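N-acetylglucosamine-6-phosphate deacetylase (Mycobacterium smegmatis, PDB 6FV4) probably removes the acetyl group from N-acetylglucosamine-6-phosphate in mycobacterial carbohydrate metabolism, using bound divalent metal ions. Local coordinates at residues G67-G76 / H96-S107; L280-T288 / A318-V327. The protein carries 1 engineered substitution. All coordinates share one frame; numbering follows the deposited sequence.

Contact 1: residues G67-G76 / H96-S107. With ZN (zinc ion), chain H.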
ATOM      1  N   GLY B  67     -23.022 -16.921  -0.442  1.00 27.70           N
ATOM      2  CA  GLY B  67     -23.079 -16.724   0.998  1.00 25.45           C
ATOM      3  C   GLY B  67     -21.781 -16.130   1.516  1.00 27.92           C
ATOM      4  O   GLY B  67     -20.696 -16.413   0.997  1.00 24.91           O
ATOM      5  N   PHE B  68     -21.896 -15.272   2.536  1.00 25.80           N
ATOM      6  CA  PHE B  68     -20.702 -14.708   3.150  1.00 22.35           C
ATOM      7  C   PHE B  68     -19.962 -15.780   3.952  1.00 25.75           C
ATOM      8  O   PHE B  68     -20.575 -16.672   4.542  1.00 25.44           O
ATOM      9  CB  PHE B  68     -21.063 -13.522   4.055  1.00 22.87           C
ATOM     10  CG  PHE B  68     -21.790 -12.394   3.340  1.00 26.14           C
ATOM     11  CD1 PHE B  68     -22.922 -11.819   3.907  1.00 25.76           C
ATOM     12  CD2 PHE B  68     -21.332 -11.895   2.130  1.00 28.04           C
ATOM     13  CE1 PHE B  68     -23.594 -10.771   3.282  1.00 28.77           C
ATOM     14  CE2 PHE B  68     -22.013 -10.837   1.487  1.00 24.07           C
ATOM     15  CZ  PHE B  68     -23.143 -10.289   2.071  1.00 25.49           C
ATOM     16  N   VAL B  69     -18.630 -15.689   3.943  1.00 26.05           N
ATOM     17  CA  VAL B  69     -17.726 -16.631   4.595  1.00 24.99           C
ATOM     18  C   VAL B  69     -16.948 -15.839   5.639  1.00 25.88           C
ATOM     19  O   VAL B  69     -15.944 -15.187   5.315  1.00 25.62           O
ATOM     20  CB  VAL B  69     -16.777 -17.302   3.594  1.00 25.68           C
ATOM     21  CG1 VAL B  69     -15.847 -18.291   4.316  1.00 29.10           C
ATOM     22  CG2 VAL B  69     -17.569 -17.992   2.488  1.00 24.76           C
ATOM     23  N   ASP B  70     -17.408 -15.864   6.890  1.00 22.41           N
ATOM     24  CA  ASP B  70     -16.764 -15.125   7.977  1.00 23.59           C
ATOM     25  C   ASP B  70     -15.769 -16.040   8.673  1.00 23.35           C
ATOM     26  O   ASP B  70     -16.163 -16.991   9.361  1.00 27.68           O
ATOM     27  CB  ASP B  70     -17.805 -14.591   8.957  1.00 21.89           C
ATOM     28  CG  ASP B  70     -17.240 -13.533   9.893  1.00 28.18           C
ATOM     29  OD1 ASP B  70     -18.033 -12.984  10.700  1.00 27.77           O
ATOM     30  OD2 ASP B  70     -16.018 -13.245   9.827  1.00 25.39           O
ATOM     31  N   THR B  71     -14.481 -15.767   8.492  1.00 23.87           N
ATOM     32  CA  THR B  71     -13.438 -16.663   8.968  1.00 20.68           C
ATOM     33  C   THR B  71     -12.821 -16.223  10.288  1.00 22.73           C
ATOM     34  O   THR B  71     -11.816 -16.798  10.714  1.00 25.15           O
ATOM     35  CB  THR B  71     -12.339 -16.818   7.916  1.00 24.91           C
ATOM     36  OG1 THR B  71     -11.813 -15.528   7.565  1.00 25.99           O
ATOM     37  CG2 THR B  71     -12.902 -17.490   6.663  1.00 24.67           C
ATOM     38  N   HIS B  72     -13.399 -15.239  10.964  1.00 23.50           N
ATOM     39  CA  HIS B  72     -12.808 -14.774  12.218  1.00 24.07           C
ATOM     40  C   HIS B  72     -13.909 -14.015  12.956  1.00 24.72           C
ATOM     41  O   HIS B  72     -14.183 -12.857  12.635  1.00 24.24           O
ATOM     42  CB  HIS B  72     -11.582 -13.906  11.945  1.00 28.45           C
ATOM     43  CG  HIS B  72     -10.946 -13.311  13.171  1.00 26.46           C
ATOM     44  ND1 HIS B  72      -9.675 -12.783  13.159  1.00 25.26           N
ATOM     45  CD2 HIS B  72     -11.408 -13.140  14.433  1.00 26.00           C
ATOM     46  CE1 HIS B  72      -9.379 -12.319  14.361  1.00 24.45           C
ATOM     47  NE2 HIS B  72     -10.414 -12.529  15.155  1.00 24.10           N
ATOM     48  N   LEU B  73     -14.536 -14.679  13.922  1.00 22.95           N
ATOM     49  CA  LEU B  73     -15.548 -14.044  14.753  1.00 23.69           C
ATOM     50  C   LEU B  73     -15.660 -14.811  16.059  1.00 25.24           C
ATOM     51  O   LEU B  73     -15.341 -16.003  16.132  1.00 23.96           O
ATOM     52  CB  LEU B  73     -16.913 -13.975  14.071  1.00 22.41           C
ATOM     53  CG  LEU B  73     -17.641 -15.283  13.813  1.00 24.25           C
ATOM     54  CD1 LEU B  73     -19.138 -15.004  13.688  1.00 25.87           C
ATOM     55  CD2 LEU B  73     -17.103 -15.926  12.551  1.00 26.94           C
ATOM     56  N   HIS B  74     -16.137 -14.104  17.087  1.00 28.61           N
ATOM     57  CA  HIS B  74     -16.154 -14.625  18.450  1.00 27.24           C
ATOM     58  C   HIS B  74     -17.544 -14.934  18.960  1.00 28.98           C
ATOM     59  O   HIS B  74     -17.678 -15.717  19.906  1.00 29.72           O
ATOM     60  CB  HIS B  74     -15.473 -13.621  19.397  1.00 24.96           C
ATOM     61  CG  HIS B  74     -14.030 -13.420  19.080  1.00 28.95           C
ATOM     62  ND1 HIS B  74     -13.043 -14.256  19.555  1.00 29.06           N
ATOM     63  CD2 HIS B  74     -13.409 -12.515  18.286  1.00 26.66           C
ATOM     64  CE1 HIS B  74     -11.870 -13.862  19.087  1.00 28.07           C
ATOM     65  NE2 HIS B  74     -12.067 -12.803  18.321  1.00 30.84           N
ATOM     66  N   GLY B  75     -18.574 -14.366  18.348  1.00 24.85           N
ATOM     67  CA  GLY B  75     -19.921 -14.697  18.756  1.00 25.07           C
ATOM     68  C   GLY B  75     -20.912 -13.728  18.165  1.00 26.84           C
ATOM     69  O   GLY B  75     -20.646 -13.093  17.140  1.00 26.83           O
ATOM     70  N   GLY B  76     -22.047 -13.619  18.828  1.00 24.57           N
ATOM     71  CA  GLY B  76     -23.105 -12.732  18.400  1.00 24.29           C
ATOM     72  C   GLY B  76     -24.436 -13.152  18.972  1.00 27.43           C
ATOM     73  O   GLY B  76     -24.614 -14.269  19.470  1.00 28.39           O
ATOM     74  N   HIS B  96     -25.629 -14.498  12.900  1.00 27.69           N
ATOM     75  CA  HIS B  96     -24.831 -14.224  11.714  1.00 27.49           C
ATOM     76  C   HIS B  96     -25.415 -14.876  10.470  1.00 30.15           C
ATOM     77  O   HIS B  96     -25.347 -14.295   9.384  1.00 24.40           O
ATOM     78  CB  HIS B  96     -23.405 -14.678  11.946  1.00 27.23           C
ATOM     79  CG  HIS B  96     -22.685 -13.812  12.922  1.00 28.64           C
ATOM     80  ND1 HIS B  96     -22.123 -12.608  12.557  1.00 24.34           N
ATOM     81  CD2 HIS B  96     -22.490 -13.936  14.255  1.00 23.98           C
ATOM     82  CE1 HIS B  96     -21.588 -12.038  13.623  1.00 27.79           C
ATOM     83  NE2 HIS B  96     -21.793 -12.825  14.664  1.00 26.26           N
ATOM     84  N   ARG B  97     -25.994 -16.073  10.607  1.00 27.21           N
ATOM     85  CA  ARG B  97     -26.648 -16.720   9.465  1.00 29.98           C
ATOM     86  C   ARG B  97     -27.759 -15.846   8.888  1.00 32.10           C
ATOM     87  O   ARG B  97     -27.919 -15.756   7.663  1.00 30.23           O
ATOM     88  CB  ARG B  97     -27.217 -18.087   9.882  1.00 28.14           C
ATOM     89  CG  ARG B  97     -27.054 -19.200   8.846  1.00 34.98           C
ATOM     90  CD  ARG B  97     -27.236 -20.598   9.472  1.00 31.44           C
ATOM     91  NE  ARG B  97     -25.978 -21.325   9.623  1.00 29.13           N
ATOM     92  CZ  ARG B  97     -25.881 -22.560  10.124  1.00 32.75           C
ATOM     93  NH1 ARG B  97     -26.965 -23.209  10.514  1.00 31.85           N
ATOM     94  NH2 ARG B  97     -24.696 -23.148  10.244  1.00 33.62           N
ATOM     95  N   ALA B  98     -28.540 -15.197   9.759  1.00 29.78           N
ATOM     96  CA  ALA B  98     -29.635 -14.347   9.317  1.00 32.62           C
ATOM     97  C   ALA B  98     -29.138 -13.106   8.587  1.00 32.27           C
ATOM     98  O   ALA B  98     -29.908 -12.481   7.856  1.00 32.43           O
ATOM     99  CB  ALA B  98     -30.495 -13.935  10.514  1.00 37.24           C
ATOM    100  N   HIS B  99     -27.876 -12.735   8.776  1.00 31.08           N
ATOM    101  CA  HIS B  99     -27.278 -11.626   8.057  1.00 29.16           C
ATOM    102  C   HIS B  99     -26.385 -12.077   6.915  1.00 30.38           C
ATOM    103  O   HIS B  99     -25.626 -11.258   6.384  1.00 30.05           O
ATOM    104  CB  HIS B  99     -26.502 -10.747   9.026  1.00 32.11           C
ATOM    105  CG  HIS B  99     -27.383 -10.076  10.022  1.00 36.37           C
ATOM    106  ND1 HIS B  99     -27.926  -8.831   9.805  1.00 36.62           N
ATOM    107  CD2 HIS B  99     -27.855 -10.495  11.218  1.00 35.34           C
ATOM    108  CE1 HIS B  99     -28.677  -8.498  10.839  1.00 39.99           C
ATOM    109  NE2 HIS B  99     -28.650  -9.490  11.710  1.00 37.60           N
ATOM    110  N   GLY B 100     -26.448 -13.359   6.539  1.00 31.47           N
ATOM    111  CA  GLY B 100     -25.854 -13.850   5.306  1.00 30.23           C
ATOM    112  C   GLY B 100     -24.579 -14.652   5.448  1.00 26.03           C
ATOM    113  O   GLY B 100     -24.045 -15.111   4.428  1.00 24.64           O
ATOM    114  N   SER B 101     -24.061 -14.837   6.665  1.00 25.50           N
ATOM    115  CA  SER B 101     -22.845 -15.624   6.846  1.00 25.94           C
ATOM    116  C   SER B 101     -23.253 -17.086   6.845  1.00 28.32           C
ATOM    117  O   SER B 101     -23.708 -17.610   7.862  1.00 27.30           O
ATOM    118  CB  SER B 101     -22.130 -15.261   8.140  1.00 25.69           C
ATOM    119  OG  SER B 101     -21.680 -13.929   8.120  1.00 26.76           O
ATOM    120  N   THR B 102     -23.092 -17.752   5.697  1.00 28.03           N
ATOM    121  CA  THR B 102     -23.441 -19.161   5.580  1.00 25.60           C
ATOM    122  C   THR B 102     -22.295 -20.099   5.933  1.00 29.13           C
ATOM    123  O   THR B 102     -22.512 -21.315   6.020  1.00 27.70           O
ATOM    124  CB  THR B 102     -23.934 -19.465   4.164  1.00 28.97           C
ATOM    125  OG1 THR B 102     -23.002 -18.942   3.212  1.00 27.21           O
ATOM    126  CG2 THR B 102     -25.301 -18.816   3.929  1.00 26.32           C
ATOM    127  N   THR B 103     -21.090 -19.569   6.118  1.00 25.06           N
ATOM    128  CA  THR B 103     -19.939 -20.317   6.595  1.00 25.35           C
ATOM    129  C   THR B 103     -19.265 -19.491   7.676  1.00 28.63           C
ATOM    130  O   THR B 103     -19.058 -18.286   7.492  1.00 25.36           O
ATOM    131  CB  THR B 103     -18.951 -20.598   5.458  1.00 27.27           C
ATOM    132  OG1 THR B 103     -19.568 -21.465   4.500  1.00 28.60           O
ATOM    133  CG2 THR B 103     -17.678 -21.254   6.007  1.00 29.92           C
ATOM    134  N   LEU B 104     -18.899 -20.133   8.785  1.00 24.62           N
ATOM    135  CA  LEU B 104     -18.339 -19.443   9.941  1.00 25.02           C
ATOM    136  C   LEU B 104     -17.139 -20.190  10.477  1.00 29.49           C
ATOM    137  O   LEU B 104     -17.198 -21.413  10.665  1.00 29.21           O
ATOM    138  CB  LEU B 104     -19.358 -19.325  11.081  1.00 25.99           C
ATOM    139  CG  LEU B 104     -20.718 -18.745  10.719  1.00 29.08           C
ATOM    140  CD1 LEU B 104     -21.797 -19.236  11.665  1.00 30.53           C
ATOM    141  CD2 LEU B 104     -20.639 -17.245  10.740  1.00 29.96           C
ATOM    142  N   VAL B 105     -16.078 -19.461  10.800  1.00 25.44           N
ATOM    143  CA  VAL B 105     -14.974 -20.050  11.553  1.00 26.08           C
ATOM    144  C   VAL B 105     -14.950 -19.406  12.938  1.00 29.32           C
ATOM    145  O   VAL B 105     -14.760 -18.188  13.077  1.00 23.77           O
ATOM    146  CB  VAL B 105     -13.638 -19.917  10.814  1.00 25.84           C
ATOM    147  CG1 VAL B 105     -12.493 -20.451  11.680  1.00 21.62           C
ATOM    148  CG2 VAL B 105     -13.713 -20.703   9.526  1.00 27.33           C
ATOM    149  N   ALA B 106     -15.201 -20.217  13.959  1.00 25.09           N
ATOM    150  CA  ALA B 106     -15.374 -19.704  15.308  1.00 24.35           C
ATOM    151  C   ALA B 106     -14.010 -19.526  15.955  1.00 23.47           C
ATOM    152  O   ALA B 106     -13.188 -20.441  15.938  1.00 26.48           O
ATOM    153  CB  ALA B 106     -16.252 -20.643  16.135  1.00 26.32           C
ATOM    154  N   SER B 107     -13.766 -18.346  16.508  1.00 23.59           N
ATOM    155  CA  SER B 107     -12.467 -17.992  17.056  1.00 23.12           C
ATOM    156  C   SER B 107     -12.481 -18.088  18.572  1.00 26.98           C
ATOM    157  O   SER B 107     -13.469 -17.731  19.220  1.00 26.61           O
ATOM    158  CB  SER B 107     -12.052 -16.565  16.668  1.00 29.83           C
ATOM    159  OG  SER B 107     -12.166 -16.329  15.282  1.00 28.00           O
TER
HETATM  160 ZN    ZN H 401     -10.580 -11.894  17.171  1.00 27.02          ZN
HETATM  161  O   HOH W   1     -20.451 -13.269  10.305  1.00 30.81           O
HETATM  162  O   HOH W   2     -13.683 -16.140  21.346  1.00 28.16           O
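L73 and H96 meet from opposite directions, with the leucine methyl CD1 3.6 Å from the centroid of the imidazole and squarely over its face, a CH-pi contact. The same ring works at its edge as well: NE2 donates to G75 O over 2.7 Å, with the acceptor close to the ring plane but the donor standing above the carbonyl plane of G75. Held over its face and at its edge, the imidazole has its rotation largely fixed. The other leucine methyl, CD2, rests 3.3 Å from V105 O. Strand 68-71 runs parallel to strand 104-107, as neighbouring strands do in the barrel of metal-dependent amidohydrolases; F68 pairs with S101 but V69 with T103, so that T102 is the extra residue of a beta bulge. The metal-binding histidines follow where the chain turns its corner at H72. With CG anti to the backbone N (chi1 177°), H72 sends NE2 to the zinc at 2.1 Å, and H74 NE2 binds the same ion, which E138 also ligates. Second-shell contacts steady both rings: E253 takes the ND1 hydrogen of H72, while S107 CB sits 3.6 Å from H74 CE1, over one face of that imidazole. A water in the H74 ring plane accepts from ND1 and donates to S107 O. D70 OD1 and S101 OG share another water, and T282 also bonds that carboxylate oxygen.

Contact 2: residues L280-T288 / A318-V327. Engineered in segment 280-288: A283 (natural residue Asp).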
ATOM      1  N   LEU B 280     -12.605  -9.958   4.054  1.00 24.11           N
ATOM      2  CA  LEU B 280     -13.411  -9.194   4.993  1.00 23.62           C
ATOM      3  C   LEU B 280     -13.823 -10.131   6.122  1.00 25.36           C
ATOM      4  O   LEU B 280     -14.223 -11.259   5.859  1.00 24.88           O
ATOM      5  CB  LEU B 280     -14.637  -8.608   4.304  1.00 24.43           C
ATOM      6  CG  LEU B 280     -14.290  -7.598   3.194  1.00 24.21           C
ATOM      7  CD1 LEU B 280     -15.496  -7.330   2.326  1.00 26.27           C
ATOM      8  CD2 LEU B 280     -13.809  -6.340   3.817  1.00 24.27           C
ATOM      9  N   ILE B 281     -13.657  -9.679   7.368  1.00 24.48           N
ATOM     10  CA  ILE B 281     -14.047 -10.417   8.562  1.00 26.90           C
ATOM     11  C   ILE B 281     -14.803  -9.447   9.458  1.00 27.44           C
ATOM     12  O   ILE B 281     -14.758  -8.225   9.278  1.00 25.43           O
ATOM     13  CB  ILE B 281     -12.844 -11.023   9.331  1.00 25.79           C
ATOM     14  CG1 ILE B 281     -11.934  -9.898   9.829  1.00 27.45           C
ATOM     15  CG2 ILE B 281     -12.064 -12.034   8.469  1.00 23.71           C
ATOM     16  CD1 ILE B 281     -11.079 -10.247  11.023  1.00 21.63           C
ATOM     17  N   THR B 282     -15.513 -10.001  10.427  1.00 24.01           N
ATOM     18  CA  THR B 282     -16.192  -9.166  11.409  1.00 25.85           C
ATOM     19  C   THR B 282     -15.424  -9.032  12.710  1.00 29.42           C
ATOM     20  O   THR B 282     -15.496  -7.976  13.352  1.00 25.59           O
ATOM     21  CB  THR B 282     -17.590  -9.721  11.726  1.00 27.30           C
ATOM     22  OG1 THR B 282     -17.490 -11.038  12.332  1.00 25.99           O
ATOM     23  CG2 THR B 282     -18.445  -9.776  10.455  1.00 26.32           C
ATOM     24  N   ALA B 283     -14.720 -10.096  13.123  1.00 28.32           N
ATOM     25  CA  ALA B 283     -14.252 -10.245  14.497  1.00 30.39           C
ATOM     26  C   ALA B 283     -15.388  -9.980  15.483  1.00 23.24           C
ATOM     27  O   ALA B 283     -15.172  -9.448  16.567  1.00 27.82           O
ATOM     28  CB  ALA B 283     -13.047  -9.336  14.774  1.00 25.97           C
ATOM     29  N   ALA B 284     -16.607 -10.352  15.104  1.00 22.52           N
ATOM     30  CA  ALA B 284     -17.789  -9.982  15.872  1.00 26.48           C
ATOM     31  C   ALA B 284     -17.757 -10.566  17.278  1.00 25.28           C
ATOM     32  O   ALA B 284     -17.426 -11.740  17.470  1.00 22.87           O
ATOM     33  CB  ALA B 284     -19.048 -10.467  15.164  1.00 24.63           C
ATOM     34  N   MET B 285     -18.106  -9.744  18.269  1.00 28.01           N
ATOM     35  CA  MET B 285     -18.201 -10.260  19.627  0.56 26.49           C
ATOM     36  C   MET B 285     -19.660 -10.528  19.981  1.00 27.48           C
ATOM     37  O   MET B 285     -20.580 -10.269  19.199  1.00 25.25           O
ATOM     38  CB  MET B 285     -17.529  -9.325  20.642  0.56 29.48           C
ATOM     39  CG  MET B 285     -17.971  -7.881  20.631  0.56 30.20           C
ATOM     40  SD  MET B 285     -19.409  -7.511  21.643  0.56 42.57           S
ATOM     41  CE  MET B 285     -18.945  -8.212  23.228  0.56 29.07           C
ATOM     42  N   ALA B 286     -19.862 -11.122  21.168  1.00 25.92           N
ATOM     43  CA  ALA B 286     -21.155 -11.700  21.509  1.00 25.72           C
ATOM     44  C   ALA B 286     -22.298 -10.698  21.523  1.00 26.18           C
ATOM     45  O   ALA B 286     -23.450 -11.112  21.377  1.00 29.07           O
ATOM     46  CB  ALA B 286     -21.077 -12.418  22.866  1.00 31.44           C
ATOM     47  N   ALA B 287     -22.029  -9.395  21.658  1.00 28.33           N
ATOM     48  CA  ALA B 287     -23.126  -8.432  21.665  1.00 29.67           C
ATOM     49  C   ALA B 287     -23.613  -8.065  20.270  1.00 31.16           C
ATOM     50  O   ALA B 287     -24.607  -7.344  20.152  1.00 26.58           O
ATOM     51  CB  ALA B 287     -22.720  -7.156  22.402  1.00 27.82           C
ATOM     52  N   THR B 288     -22.940  -8.535  19.222  1.00 28.66           N
ATOM     53  CA  THR B 288     -23.358  -8.245  17.857  1.00 26.29           C
ATOM     54  C   THR B 288     -24.816  -8.617  17.629  1.00 29.39           C
ATOM     55  O   THR B 288     -25.245  -9.730  17.946  1.00 30.94           O
ATOM     56  CB  THR B 288     -22.464  -9.009  16.879  1.00 28.34           C
ATOM     57  OG1 THR B 288     -21.095  -8.672  17.140  1.00 26.85           O
ATOM     58  CG2 THR B 288     -22.817  -8.651  15.429  1.00 29.69           C
ATOM     59  N   ALA B 318     -15.955  -2.733  23.622  1.00 34.38           N
ATOM     60  CA  ALA B 318     -15.668  -4.137  23.880  1.00 41.07           C
ATOM     61  C   ALA B 318     -15.435  -4.951  22.606  1.00 43.88           C
ATOM     62  O   ALA B 318     -15.516  -6.186  22.651  1.00 46.69           O
ATOM     63  CB  ALA B 318     -16.801  -4.766  24.694  1.00 37.65           C
ATOM     64  N   GLY B 319     -15.170  -4.296  21.478  1.00 41.24           N
ATOM     65  CA  GLY B 319     -14.825  -4.972  20.245  1.00 35.08           C
ATOM     66  C   GLY B 319     -15.835  -4.717  19.141  1.00 35.94           C
ATOM     67  O   GLY B 319     -16.781  -3.936  19.280  1.00 31.93           O
ATOM     68  N   SER B 320     -15.628  -5.415  18.027  1.00 33.20           N
ATOM     69  CA  SER B 320     -16.496  -5.270  16.867  1.00 30.26           C
ATOM     70  C   SER B 320     -17.905  -5.778  17.139  1.00 29.10           C
ATOM     71  O   SER B 320     -18.096  -6.826  17.766  1.00 28.51           O
ATOM     72  CB  SER B 320     -15.913  -6.045  15.686  1.00 29.74           C
ATOM     73  OG  SER B 320     -16.883  -6.092  14.657  1.00 31.02           O
ATOM     74  N   THR B 321     -18.903  -5.053  16.638  1.00 22.72           N
ATOM     75  CA  THR B 321     -20.263  -5.582  16.591  1.00 26.93           C
ATOM     76  C   THR B 321     -20.744  -5.638  15.152  1.00 28.50           C
ATOM     77  O   THR B 321     -21.917  -5.407  14.852  1.00 27.56           O
ATOM     78  CB  THR B 321     -21.243  -4.792  17.466  1.00 30.86           C
ATOM     79  OG1 THR B 321     -21.083  -3.391  17.265  1.00 31.54           O
ATOM     80  CG2 THR B 321     -21.042  -5.110  18.945  1.00 28.37           C
ATOM     81  N   ALA B 322     -19.824  -5.954  14.248  1.00 28.69           N
ATOM     82  CA  ALA B 322     -20.109  -5.973  12.822  1.00 32.89           C
ATOM     83  C   ALA B 322     -20.666  -7.324  12.412  1.00 28.71           C
ATOM     84  O   ALA B 322     -20.311  -8.356  12.982  1.00 30.31           O
ATOM     85  CB  ALA B 322     -18.846  -5.682  12.011  1.00 30.07           C
ATOM     86  N   THR B 323     -21.551  -7.309  11.421  1.00 32.61           N
ATOM     87  CA  THR B 323     -21.964  -8.512  10.709  1.00 35.25           C
ATOM     88  C   THR B 323     -21.392  -8.468   9.301  1.00 29.98           C
ATOM     89  O   THR B 323     -21.043  -7.400   8.785  1.00 28.18           O
ATOM     90  CB  THR B 323     -23.491  -8.631  10.629  1.00 35.47           C
ATOM     91  OG1 THR B 323     -24.012  -7.509   9.904  1.00 35.88           O
ATOM     92  CG2 THR B 323     -24.101  -8.654  12.010  1.00 35.06           C
ATOM     93  N   MET B 324     -21.303  -9.637   8.671  1.00 26.68           N
ATOM     94  CA  MET B 324     -20.769  -9.661   7.313  1.00 25.02           C
ATOM     95  C   MET B 324     -21.595  -8.795   6.379  1.00 28.63           C
ATOM     96  O   MET B 324     -21.041  -8.207   5.447  1.00 28.43           O
ATOM     97  CB  MET B 324     -20.688 -11.084   6.775  1.00 27.60           C
ATOM     98  CG  MET B 324     -19.503 -11.871   7.299  1.00 23.88           C
ATOM     99  SD  MET B 324     -17.835 -11.235   7.049  1.00 29.18           S
ATOM    100  CE  MET B 324     -17.414 -11.883   5.417  1.00 23.86           C
ATOM    101  N   GLU B 325     -22.910  -8.705   6.620  1.00 25.99           N
ATOM    102  CA  GLU B 325     -23.770  -7.800   5.865  1.00 33.52           C
ATOM    103  C   GLU B 325     -23.281  -6.353   5.953  1.00 34.00           C
ATOM    104  O   GLU B 325     -23.292  -5.622   4.955  1.00 31.09           O
ATOM    105  CB  GLU B 325     -25.206  -7.912   6.391  1.00 32.62           C
ATOM    106  CG  GLU B 325     -26.136  -6.818   5.909  1.00 36.61           C
ATOM    107  CD  GLU B 325     -27.542  -6.985   6.425  1.00 35.87           C
ATOM    108  OE1 GLU B 325     -28.436  -6.234   5.997  1.00 33.92           O
ATOM    109  OE2 GLU B 325     -27.760  -7.885   7.252  1.00 36.31           O
ATOM    110  N   GLN B 326     -22.860  -5.915   7.145  1.00 36.29           N
ATOM    111  CA  GLN B 326     -22.407  -4.534   7.295  1.00 32.75           C
ATOM    112  C   GLN B 326     -21.047  -4.319   6.646  1.00 31.69           C
ATOM    113  O   GLN B 326     -20.826  -3.297   5.987  1.00 28.04           O
ATOM    114  CB  GLN B 326     -22.356  -4.143   8.775  1.00 34.73           C
ATOM    115  CG  GLN B 326     -23.725  -3.921   9.408  1.00 35.94           C
ATOM    116  CD  GLN B 326     -23.670  -3.901  10.929  1.00 44.11           C
ATOM    117  OE1 GLN B 326     -23.798  -4.939  11.569  1.00 35.25           O
ATOM    118  NE2 GLN B 326     -23.502  -2.714  11.512  1.00 47.14           N
ATOM    119  N   VAL B 327     -20.112  -5.254   6.819  1.00 29.88           N
ATOM    120  CA  VAL B 327     -18.790  -5.029   6.242  1.00 29.85           C
ATOM    121  C   VAL B 327     -18.843  -5.118   4.720  1.00 31.62           C
ATOM    122  O   VAL B 327     -18.145  -4.365   4.022  1.00 30.30           O
ATOM    123  CB  VAL B 327     -17.745  -5.991   6.831  1.00 29.20           C
ATOM    124  CG1 VAL B 327     -17.714  -5.870   8.363  1.00 27.93           C
ATOM    125  CG2 VAL B 327     -18.015  -7.402   6.401  1.00 30.84           C
TER
HETATM  126  O   HOH W   3     -13.781  -7.418  17.962  1.00 33.56           O
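The hydroxyl of S320 holds two backbone atoms: OG donates to T282 O over 2.7 Å and accepts from A322 N in an ST turn. It reaches T282 because OG lies anti to the backbone N (chi1 169°). The serine carbonyl is used in turn, taking a nearly straight bond from M285 N at 3.0 Å. Packing is tight around T282, whose CG2 presses within 3.4 Å of M324 N at the start of the helix and whose OG1, also bonded to D70, closes a second ST turn with A284 N. Beside it, A322 O is buried without a polar partner; T282 CB and A284 CB both lie 3.3 Å from this oxygen. M324, bent at chi2 and chi3, brings CE to 3.3 Å from L280 O. The thioether end of M285, modelled in two conformers, is looser: in one of them SD lies 4.0 Å from T321 CG2 and CE 4.3 Å from A318 CB. At the engineered A283, close to the zinc, a water links A283 O to S320 N; A318 and G319 are predicted to help bind substrate. T323 and Q326 form a capping box. The loop after strand 278-281 packs against the start of helix 324-334, with I281 on strands 63-76 and 251-255, L280 bonded through its backbone to Q349 of helix 339-357, and T288 resting on helix 86-98.

In the fold
From the N terminus, contact 1 comes first: strand 63-76 leaves for helix 86-98, and the chain returns alongside as strand 104-109, closing a short loop. The chain then passes through the parallel strands from 134-138 to 251-255 before contact 2 opens at strand 278-281. Its loop contains the three-stranded antiparallel sheet 293-311 and closes at helix 324-334. The contacts therefore lie in series, neither nested nor crossed, yet they touch in space. H74 N and A284 O probably share a hydrogen bond, while S101 packs on M324. Together they join the first and last parallel strands of the barrel beside the metal site.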